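Local coordinates for Phosphoglucomutase/phosphomannomutase family protein (Burkholderia thailandensis, PDB 3UW2) that probably transfers a phosphoryl group within hexose phosphates, as a phosphohexose mutase that depends on a divalent metal ion, at residues 44-49 / 79-84; 390-395 / 455-460; 433-438 / 463-468. All coordinates share one frame; numbering follows the deposited sequence. Where two conformers were deposited one is given.

Overall arrangement
The three contacts fall in two distant parts of the chain. Contact 1 joins two helices of the N-terminal alpha/beta/alpha domain I, while contacts 2 and 3 belong to the C-terminal part, on the opposite side of the chain's centre; the centres of contacts 1 and 2 are about 46 Å apart. Contacts 2 and 3 are neighbours, their centres about 9 Å apart, and share one antiparallel sheet. Strand 451-457 of contact 2 runs on into helix 460-477 of contact 3, and T458 N lies 2.9 Å from D437 O, a probable hydrogen bond. All three lie away from the zinc site of D264, D266 and D268.

Contact 1 of 3, residues 44-49 / 79-84; sequences DVARSI and VGALAD. With EDO (1,2-ethanediol), chain D.
The carboxylate of D84 is held from two sides: its OD2 receives NH2 of R47 at 3.0 Å in a salt bridge, and its OD1 accepts a hydrogen bond from O1 of an ethanediol that probably came from the crystallisation liquor. The N-H of R47 points at OD2 with an angle of 152° and reaches the anti lone pair, the one turned away from OD1. Guanidinium and carboxylate are nearly coplanar. The chain of R47 leaves its helix with CG set beside the carbonyl carbon and turns at chi3, which carries the guanidinium across to the neighbouring helix, with A81 CB toward the rim of one face. D44 OD1 lies at another edge, a long salt-bridge partner 3.9 Å from R47 NH1, extending the charge network. An arginine suits this partly exposed margin of the helix pair because its long chain can span both helices.

Beneath it the helices come close because alanines face each other: A46 CB meets A81 CB at 3.8 Å, and R47 CA makes a CA-H...O contact with A81 O at 3.3 Å. L82 fills the inner side, its CD1 4.2 Å from I49 CG2, and also packs on strands 64-69 and 124-127. With axes 6.7 Å apart and crossing at -37°, helices 43-59 and 75-88 form a close, alanine-lined helix pair against the sheet of an alpha/beta/alpha domain.

Contact 2 of 3, residues 390-395 / 455-460; sequences NAVSTP and FEATSD
Edge strand 392-398 of the C-terminal antiparallel sheet is zipped here to strand 451-457. V392 and A457 form a hydrogen-bonded antiparallel pair: V392 N donates to A457 O at 2.9 Å, and A457 N returns a straighter bond to V392 O, with an N-H...O angle of 167°. S393 and E456 follow as a non-hydrogen-bonded pair, and T394 N then donates to F455 O at 3.2 Å.

T394 adds a side-chain link to this ladder. With chi1 at 65°, OG1 stands between its own backbone N and carbonyl carbon, where it accepts a weak bond from F455 N at 3.1 Å and donates to P395 O. The same hydroxyl lies at the edge of the F455 ring, while T394 CG2 packs against F455 CB; a threonine suits the place because its hydroxyl serves the backbone and its methyl the apolar neighbour. The F455 ring itself leads away to meet F470 and F485 edge-to-face, in the layer between this sheet and helix 460-477, where a large aromatic is well suited.

Within the five-stranded antiparallel sheet of the C-terminal domain, strand 392-398 is outermost and strand 451-457 lies next to it. On the side of V392 and A457, the valine's CG2 is 4.3 Å from A457 CB and 3.5 Å from S459 O, and its CG1 approaches D460 OD1 at about a right angle between the side chains. On the other side, A391 CB touches the carboxylate end of E456, at 3.6 Å from OE2; the small methyl fits beside an acid whose oxygens are bound by T309 OG1 and R310 N.

Contact 3 of 3, residues 433-438 / 463-468; sequences VEYPDG and LARIQD
The side chain of Y435 meets R465 near its base and I466 over its ring, both on helix 460-477. Its CB is 4.0 Å from R465 NH2. With CG anti to the carbonyl carbon (chi1 -60°), the ring swings toward the helix, and CG itself lies 3.9 Å from I466 CD1 and 4.0 Å from R465 NH2. CD1 comes nearer to R465 NH2, at 3.6 Å, in an oblique approach with ring and guanidinium planes 66° apart. I466 lies over one face: its CD1 is near CD2 of the ring, its CG2 touches CE2 at 3.6 Å, and its CG1 sits over the ring centre, 3.8 Å from the centroid, in a CH-pi contact. CZ is the last ring atom near the isoleucine, and the OH at the tip is hydrogen-bonded to D469 OD2. A tyrosine suits this place, its ring buried against I466 and F470 while its hydroxyl finds a polar partner.

R465 is bent at chi3, which turns its guanidinium to grip the D437 carboxylate end-on: NH2 donates to OD1 at 2.9 Å on the syn lone pair, and NH1 to OD2 at 3.0 Å from somewhat out of the carboxylate plane. Two bonds fix the rotation of both flat groups. At the backbone angles of G438 a beta carbon would jam against D437 O and press on I466 CD1, so glycine suits the place. The type I turn from Y435 to G438 joins strands 431-435 and 438-444 as a beta hairpin, packed against helix 460-477 in the C-terminal domain.

Contact 1 of 3, residues 44-49 / 79-84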
loop_
_atom_site.group_PDB
_atom_site.type_symbol
_atom_site.label_atom_id
_atom_site.label_comp_id
_atom_site.label_asym_id
_atom_site.label_seq_id
_atom_site.Cartn_x
_atom_site.Cartn_y
_atom_site.Cartn_z
ATOM N N ASP A 44 -16.342 -14.394 -16.569
ATOM C CA ASP A 44 -17.615 -13.660 -16.737
ATOM C C ASP A 44 -17.653 -12.490 -15.800
ATOM O O ASP A 44 -18.091 -11.399 -16.198
ATOM C CB ASP A 44 -18.880 -14.539 -16.487
ATOM C CG ASP A 44 -19.051 -15.636 -17.539
ATOM O OD1 ASP A 44 -18.733 -15.391 -18.719
ATOM O OD2 ASP A 44 -19.479 -16.758 -17.197
ATOM N N VAL A 45 -17.231 -12.737 -14.546
ATOM C CA VAL A 45 -17.124 -11.701 -13.553
ATOM C C VAL A 45 -16.163 -10.564 -13.978
ATOM O O VAL A 45 -16.519 -9.371 -13.934
ATOM C CB VAL A 45 -16.862 -12.330 -12.163
ATOM C CG1 VAL A 45 -16.582 -11.249 -11.122
ATOM C CG2 VAL A 45 -18.086 -13.224 -11.697
ATOM N N ALA A 46 -14.973 -10.917 -14.459
ATOM C CA ALA A 46 -14.009 -9.894 -14.936
ATOM C C ALA A 46 -14.609 -9.058 -16.043
ATOM O O ALA A 46 -14.498 -7.846 -16.002
ATOM C CB ALA A 46 -12.689 -10.532 -15.365
ATOM N N ARG A 47 -15.250 -9.724 -17.008
ATOM C CA ARG A 47 -15.869 -9.022 -18.125
ATOM C C ARG A 47 -16.960 -8.050 -17.615
ATOM O O ARG A 47 -16.962 -6.914 -18.034
ATOM C CB ARG A 47 -16.457 -10.029 -19.130
ATOM C CG ARG A 47 -16.974 -9.406 -20.431
ATOM C CD ARG A 47 -17.552 -10.463 -21.401
ATOM N NE ARG A 47 -16.389 -11.058 -22.038
ATOM C CZ ARG A 47 -15.874 -12.255 -21.762
ATOM N NH1 ARG A 47 -16.503 -13.071 -20.896
ATOM N NH2 ARG A 47 -14.734 -12.635 -22.386
ATOM N N SER A 48 -17.853 -8.444 -16.679
ATOM C CA SER A 48 -18.909 -7.520 -16.214
ATOM C C SER A 48 -18.287 -6.347 -15.472
ATOM O O SER A 48 -18.803 -5.220 -15.507
ATOM C CB SER A 48 -19.918 -8.197 -15.284
ATOM O OG SER A 48 -20.418 -9.394 -15.837
ATOM N N ILE A 49 -17.164 -6.594 -14.796
ATOM C CA ILE A 49 -16.512 -5.538 -14.048
ATOM C C ILE A 49 -15.865 -4.579 -15.068
ATOM O O ILE A 49 -15.947 -3.347 -14.960
ATOM C CB ILE A 49 -15.428 -6.084 -13.084
ATOM C CG1 ILE A 49 -16.061 -6.644 -11.789
ATOM C CG2 ILE A 49 -14.463 -4.959 -12.679
ATOM C CD1 ILE A 49 -15.226 -7.788 -11.184
ATOM N N VAL A 79 -7.435 -10.746 -17.008
ATOM C CA VAL A 79 -7.123 -9.448 -17.647
ATOM C C VAL A 79 -7.644 -9.453 -19.079
ATOM O O VAL A 79 -8.115 -8.443 -19.579
ATOM C CB VAL A 79 -5.601 -9.036 -17.628
ATOM C CG1 VAL A 79 -4.761 -9.727 -18.699
ATOM C CG2 VAL A 79 -5.417 -7.545 -17.879
ATOM N N GLY A 80 -7.581 -10.581 -19.762
ATOM C CA GLY A 80 -8.228 -10.641 -21.116
ATOM C C GLY A 80 -9.764 -10.421 -21.048
ATOM O O GLY A 80 -10.307 -9.711 -21.881
ATOM N N ALA A 81 -10.482 -11.005 -20.071
ATOM C CA ALA A 81 -11.923 -10.861 -19.964
ATOM C C ALA A 81 -12.259 -9.417 -19.603
ATOM O O ALA A 81 -13.248 -8.817 -20.053
ATOM C CB ALA A 81 -12.494 -11.837 -18.878
ATOM N N LEU A 82 -11.393 -8.841 -18.794
ATOM C CA LEU A 82 -11.602 -7.471 -18.299
ATOM C C LEU A 82 -11.505 -6.560 -19.492
ATOM O O LEU A 82 -12.371 -5.691 -19.675
ATOM C CB LEU A 82 -10.534 -7.105 -17.244
ATOM C CG LEU A 82 -10.543 -5.636 -16.756
ATOM C CD1 LEU A 82 -11.748 -5.418 -15.864
ATOM C CD2 LEU A 82 -9.247 -5.293 -16.016
ATOM N N ALA A 83 -10.471 -6.769 -20.307
ATOM C CA ALA A 83 -10.251 -5.946 -21.504
ATOM C C ALA A 83 -11.423 -6.057 -22.491
ATOM O O ALA A 83 -11.820 -5.035 -23.092
ATOM C CB ALA A 83 -8.891 -6.291 -22.201
ATOM N N ASP A 84 -11.943 -7.281 -22.687
ATOM C CA ASP A 84 -13.139 -7.496 -23.540
ATOM C C ASP A 84 -14.325 -6.614 -23.062
ATOM O O ASP A 84 -15.044 -6.040 -23.874
ATOM C CB ASP A 84 -13.602 -8.966 -23.559
ATOM C CG ASP A 84 -12.588 -9.914 -24.212
ATOM O OD1 ASP A 84 -11.760 -9.536 -25.088
ATOM O OD2 ASP A 84 -12.633 -11.075 -23.842
HETATM C C1 EDO D . -8.310 -8.381 -26.025
HETATM O O1 EDO D . -9.533 -7.607 -25.726
HETATM C C2 EDO D . -7.579 -8.859 -24.736
HETATM O O2 EDO D . -8.352 -9.990 -24.273
#

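Contact 2 of 3, residues 390-395 / 455-460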
loop_
_atom_site.group_PDB
_atom_site.type_symbol
_atom_site.label_atom_id
_atom_site.label_comp_id
_atom_site.label_asym_id
_atom_site.label_seq_id
_atom_site.Cartn_x
_atom_site.Cartn_y
_atom_site.Cartn_z
ATOM N N ASN A 390 12.247 5.116 18.387
ATOM C CA ASN A 390 11.625 3.806 18.582
ATOM C C ASN A 390 10.869 3.837 19.899
ATOM O O ASN A 390 11.032 4.796 20.658
ATOM C CB ASN A 390 12.717 2.698 18.629
ATOM C CG ASN A 390 12.220 1.374 18.042
ATOM O OD1 ASN A 390 11.057 1.251 17.600
ATOM N ND2 ASN A 390 13.093 0.385 18.009
ATOM N N ALA A 391 10.045 2.831 20.191
ATOM C CA ALA A 391 9.260 2.832 21.459
ATOM C C ALA A 391 8.884 1.412 21.737
ATOM O O ALA A 391 9.169 0.598 20.950
ATOM C CB ALA A 391 8.023 3.693 21.287
ATOM N N VAL A 392 8.247 1.064 22.841
ATOM C CA VAL A 392 7.805 -0.335 22.942
ATOM C C VAL A 392 6.392 -0.382 22.386
ATOM O O VAL A 392 5.675 0.623 22.486
ATOM C CB VAL A 392 7.866 -0.900 24.397
ATOM C CG1 VAL A 392 9.222 -0.624 25.031
ATOM C CG2 VAL A 392 6.787 -0.289 25.254
ATOM N N SER A 393 5.973 -1.514 21.819
ATOM C CA SER A 393 4.546 -1.712 21.404
ATOM C C SER A 393 3.994 -3.139 21.590
ATOM O O SER A 393 4.755 -4.097 21.776
ATOM C CB SER A 393 4.283 -1.305 19.947
ATOM O OG SER A 393 5.457 -1.356 19.169
ATOM N N THR A 394 2.660 -3.241 21.549
ATOM C CA THR A 394 1.920 -4.514 21.397
ATOM C C THR A 394 1.631 -4.857 19.935
ATOM O O THR A 394 1.593 -3.981 19.083
ATOM C CB THR A 394 0.523 -4.431 22.069
ATOM O OG1 THR A 394 -0.295 -3.446 21.381
ATOM C CG2 THR A 394 0.627 -4.143 23.583
ATOM N N PRO A 395 1.404 -6.155 19.619
ATOM C CA PRO A 395 0.794 -6.383 18.256
ATOM C C PRO A 395 -0.677 -5.921 18.227
ATOM O O PRO A 395 -1.247 -5.591 19.307
ATOM C CB PRO A 395 0.896 -7.915 18.061
ATOM C CG PRO A 395 1.240 -8.487 19.409
ATOM C CD PRO A 395 1.891 -7.405 20.242
ATOM N N PHE A 455 -1.275 -0.524 20.845
ATOM C CA PHE A 455 -0.741 0.190 21.977
ATOM C C PHE A 455 0.733 0.466 21.723
ATOM O O PHE A 455 1.415 -0.357 21.116
ATOM C CB PHE A 455 -0.982 -0.629 23.258
ATOM C CG PHE A 455 -2.444 -0.827 23.588
ATOM C CD1 PHE A 455 -3.208 0.219 24.097
ATOM C CD2 PHE A 455 -3.079 -2.065 23.375
ATOM C CE1 PHE A 455 -4.568 0.043 24.366
ATOM C CE2 PHE A 455 -4.429 -2.251 23.674
ATOM C CZ PHE A 455 -5.172 -1.195 24.179
ATOM N N GLU A 456 1.195 1.650 22.132
ATOM C CA GLU A 456 2.613 2.002 22.085
ATOM C C GLU A 456 2.938 2.820 23.334
ATOM O O GLU A 456 2.131 3.653 23.767
ATOM C CB GLU A 456 2.907 2.864 20.866
ATOM C CG GLU A 456 4.372 3.163 20.641
ATOM C CD GLU A 456 4.600 4.353 19.730
ATOM O OE1 GLU A 456 4.009 5.422 19.969
ATOM O OE2 GLU A 456 5.414 4.251 18.808
ATOM N N ALA A 457 4.123 2.618 23.893
ATOM C CA ALA A 457 4.529 3.428 25.051
ATOM C C ALA A 457 6.042 3.628 25.127
ATOM O O ALA A 457 6.789 2.956 24.421
ATOM C CB ALA A 457 4.003 2.796 26.322
ATOM N N THR A 458 6.477 4.567 25.971
ATOM C CA THR A 458 7.894 4.882 26.166
ATOM C C THR A 458 8.584 3.979 27.195
ATOM O O THR A 458 9.760 4.134 27.413
ATOM C CB THR A 458 8.063 6.347 26.574
ATOM O OG1 THR A 458 7.439 6.562 27.855
ATOM C CG2 THR A 458 7.482 7.282 25.502
ATOM N N SER A 459 7.838 3.051 27.826
ATOM C CA SER A 459 8.430 1.999 28.670
ATOM C C SER A 459 7.458 0.824 28.803
ATOM O O SER A 459 6.250 0.937 28.463
ATOM C CB SER A 459 8.797 2.528 30.062
ATOM O OG SER A 459 7.602 2.903 30.722
ATOM N N ASP A 460 7.973 -0.296 29.309
ATOM C CA ASP A 460 7.133 -1.487 29.491
ATOM C C ASP A 460 5.984 -1.164 30.452
ATOM O O ASP A 460 4.847 -1.549 30.208
ATOM C CB ASP A 460 7.953 -2.690 30.009
ATOM C CG ASP A 460 8.981 -3.211 28.978
ATOM O OD1 ASP A 460 8.732 -3.153 27.750
ATOM O OD2 ASP A 460 10.064 -3.693 29.390
#

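Contact 3 of 3, residues 433-438 / 463-468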
loop_
_atom_site.group_PDB
_atom_site.type_symbol
_atom_site.label_atom_id
_atom_site.label_comp_id
_atom_site.label_asym_id
_atom_site.label_seq_id
_atom_site.Cartn_x
_atom_site.Cartn_y
_atom_site.Cartn_z
ATOM N N VAL A 433 -6.290 7.411 21.703
ATOM C CA VAL A 433 -6.069 8.074 22.927
ATOM C C VAL A 433 -4.573 8.364 23.172
ATOM O O VAL A 433 -3.746 7.449 23.217
ATOM C CB VAL A 433 -6.687 7.262 24.099
ATOM C CG1 VAL A 433 -6.507 8.001 25.419
ATOM C CG2 VAL A 433 -8.181 7.013 23.813
ATOM N N GLU A 434 -4.248 9.631 23.372
ATOM C CA GLU A 434 -2.861 10.038 23.477
ATOM C C GLU A 434 -2.508 10.359 24.922
ATOM O O GLU A 434 -3.159 11.201 25.566
ATOM C CB GLU A 434 -2.634 11.262 22.616
ATOM C CG GLU A 434 -3.175 11.091 21.222
ATOM C CD GLU A 434 -2.076 11.046 20.203
ATOM O OE1 GLU A 434 -0.942 10.648 20.586
ATOM O OE2 GLU A 434 -2.336 11.409 19.024
ATOM N N TYR A 435 -1.469 9.696 25.434
ATOM C CA TYR A 435 -1.008 9.940 26.813
ATOM C C TYR A 435 0.341 10.616 26.766
ATOM O O TYR A 435 0.990 10.619 25.725
ATOM C CB TYR A 435 -0.856 8.633 27.562
ATOM C CG TYR A 435 -2.119 7.783 27.708
ATOM C CD1 TYR A 435 -2.779 7.706 28.927
ATOM C CD2 TYR A 435 -2.624 7.018 26.638
ATOM C CE1 TYR A 435 -3.902 6.892 29.083
ATOM C CE2 TYR A 435 -3.768 6.219 26.791
ATOM C CZ TYR A 435 -4.397 6.163 28.018
ATOM O OH TYR A 435 -5.530 5.373 28.196
ATOM N N PRO A 436 0.801 11.150 27.913
ATOM C CA PRO A 436 2.128 11.776 27.894
ATOM C C PRO A 436 3.254 10.764 27.508
ATOM O O PRO A 436 4.312 11.173 27.007
ATOM C CB PRO A 436 2.288 12.290 29.335
ATOM C CG PRO A 436 0.867 12.375 29.872
ATOM C CD PRO A 436 0.180 11.203 29.253
ATOM N N ASP A 437 2.999 9.472 27.710
ATOM C CA ASP A 437 4.027 8.465 27.512
ATOM C C ASP A 437 3.627 7.348 26.566
ATOM O O ASP A 437 4.186 6.266 26.647
ATOM C CB ASP A 437 4.406 7.846 28.871
ATOM C CG ASP A 437 3.198 7.404 29.680
ATOM O OD1 ASP A 437 2.045 7.415 29.193
ATOM O OD2 ASP A 437 3.408 7.040 30.858
ATOM N N GLY A 438 2.712 7.622 25.628
ATOM C CA GLY A 438 2.291 6.621 24.653
ATOM C C GLY A 438 0.882 6.848 24.124
ATOM O O GLY A 438 0.286 7.927 24.331
ATOM N N LEU A 463 3.292 0.904 28.818
ATOM C CA LEU A 463 2.457 0.067 27.936
ATOM C C LEU A 463 1.361 -0.658 28.745
ATOM O O LEU A 463 0.191 -0.708 28.340
ATOM C CB LEU A 463 3.309 -0.949 27.138
ATOM C CG LEU A 463 2.708 -1.669 25.916
ATOM C CD1 LEU A 463 2.419 -0.688 24.781
ATOM C CD2 LEU A 463 3.607 -2.806 25.430
ATOM N N ALA A 464 1.738 -1.160 29.907
ATOM C CA ALA A 464 0.821 -1.923 30.733
ATOM C C ALA A 464 -0.289 -1.053 31.335
ATOM O O ALA A 464 -1.456 -1.448 31.329
ATOM C CB ALA A 464 1.581 -2.655 31.804
ATOM N N ARG A 465 0.059 0.136 31.819
ATOM C CA ARG A 465 -0.927 1.020 32.429
ATOM C C ARG A 465 -1.935 1.444 31.355
ATOM O O ARG A 465 -3.147 1.530 31.607
ATOM C CB ARG A 465 -0.231 2.207 33.124
ATOM C CG ARG A 465 -1.135 3.099 33.952
ATOM C CD ARG A 465 -0.627 4.534 34.048
ATOM N NE ARG A 465 -0.796 5.308 32.797
ATOM C CZ ARG A 465 0.178 5.603 31.918
ATOM N NH1 ARG A 465 1.410 5.169 32.140
ATOM N NH2 ARG A 465 -0.070 6.319 30.787
ATOM N N ILE A 466 -1.461 1.642 30.134
ATOM C CA ILE A 466 -2.358 2.105 29.069
ATOM C C ILE A 466 -3.432 1.064 28.723
ATOM O O ILE A 466 -4.648 1.367 28.693
ATOM C CB ILE A 466 -1.579 2.629 27.852
ATOM C CG1 ILE A 466 -0.935 3.947 28.245
ATOM C CG2 ILE A 466 -2.481 2.864 26.634
ATOM C CD1 ILE A 466 -0.000 4.507 27.178
ATOM N N GLN A 467 -2.983 -0.153 28.460
ATOM C CA GLN A 467 -3.903 -1.289 28.372
ATOM C C GLN A 467 -4.872 -1.415 29.569
ATOM O O GLN A 467 -6.081 -1.455 29.382
ATOM C CB GLN A 467 -3.093 -2.560 28.230
ATOM C CG GLN A 467 -2.197 -2.464 27.023
ATOM C CD GLN A 467 -1.382 -3.701 26.865
ATOM O OE1 GLN A 467 -1.570 -4.451 25.930
ATOM N NE2 GLN A 467 -0.485 -3.935 27.791
ATOM N N ASP A 468 -4.336 -1.469 30.781
ATOM C CA ASP A 468 -5.171 -1.443 31.983
ATOM C C ASP A 468 -6.262 -0.381 31.902
ATOM O O ASP A 468 -7.383 -0.585 32.383
ATOM C CB ASP A 468 -4.322 -1.195 33.225
ATOM C CG ASP A 468 -3.366 -2.336 33.507
ATOM O OD1 ASP A 468 -3.335 -3.287 32.682
ATOM O OD2 ASP A 468 -2.645 -2.286 34.545
#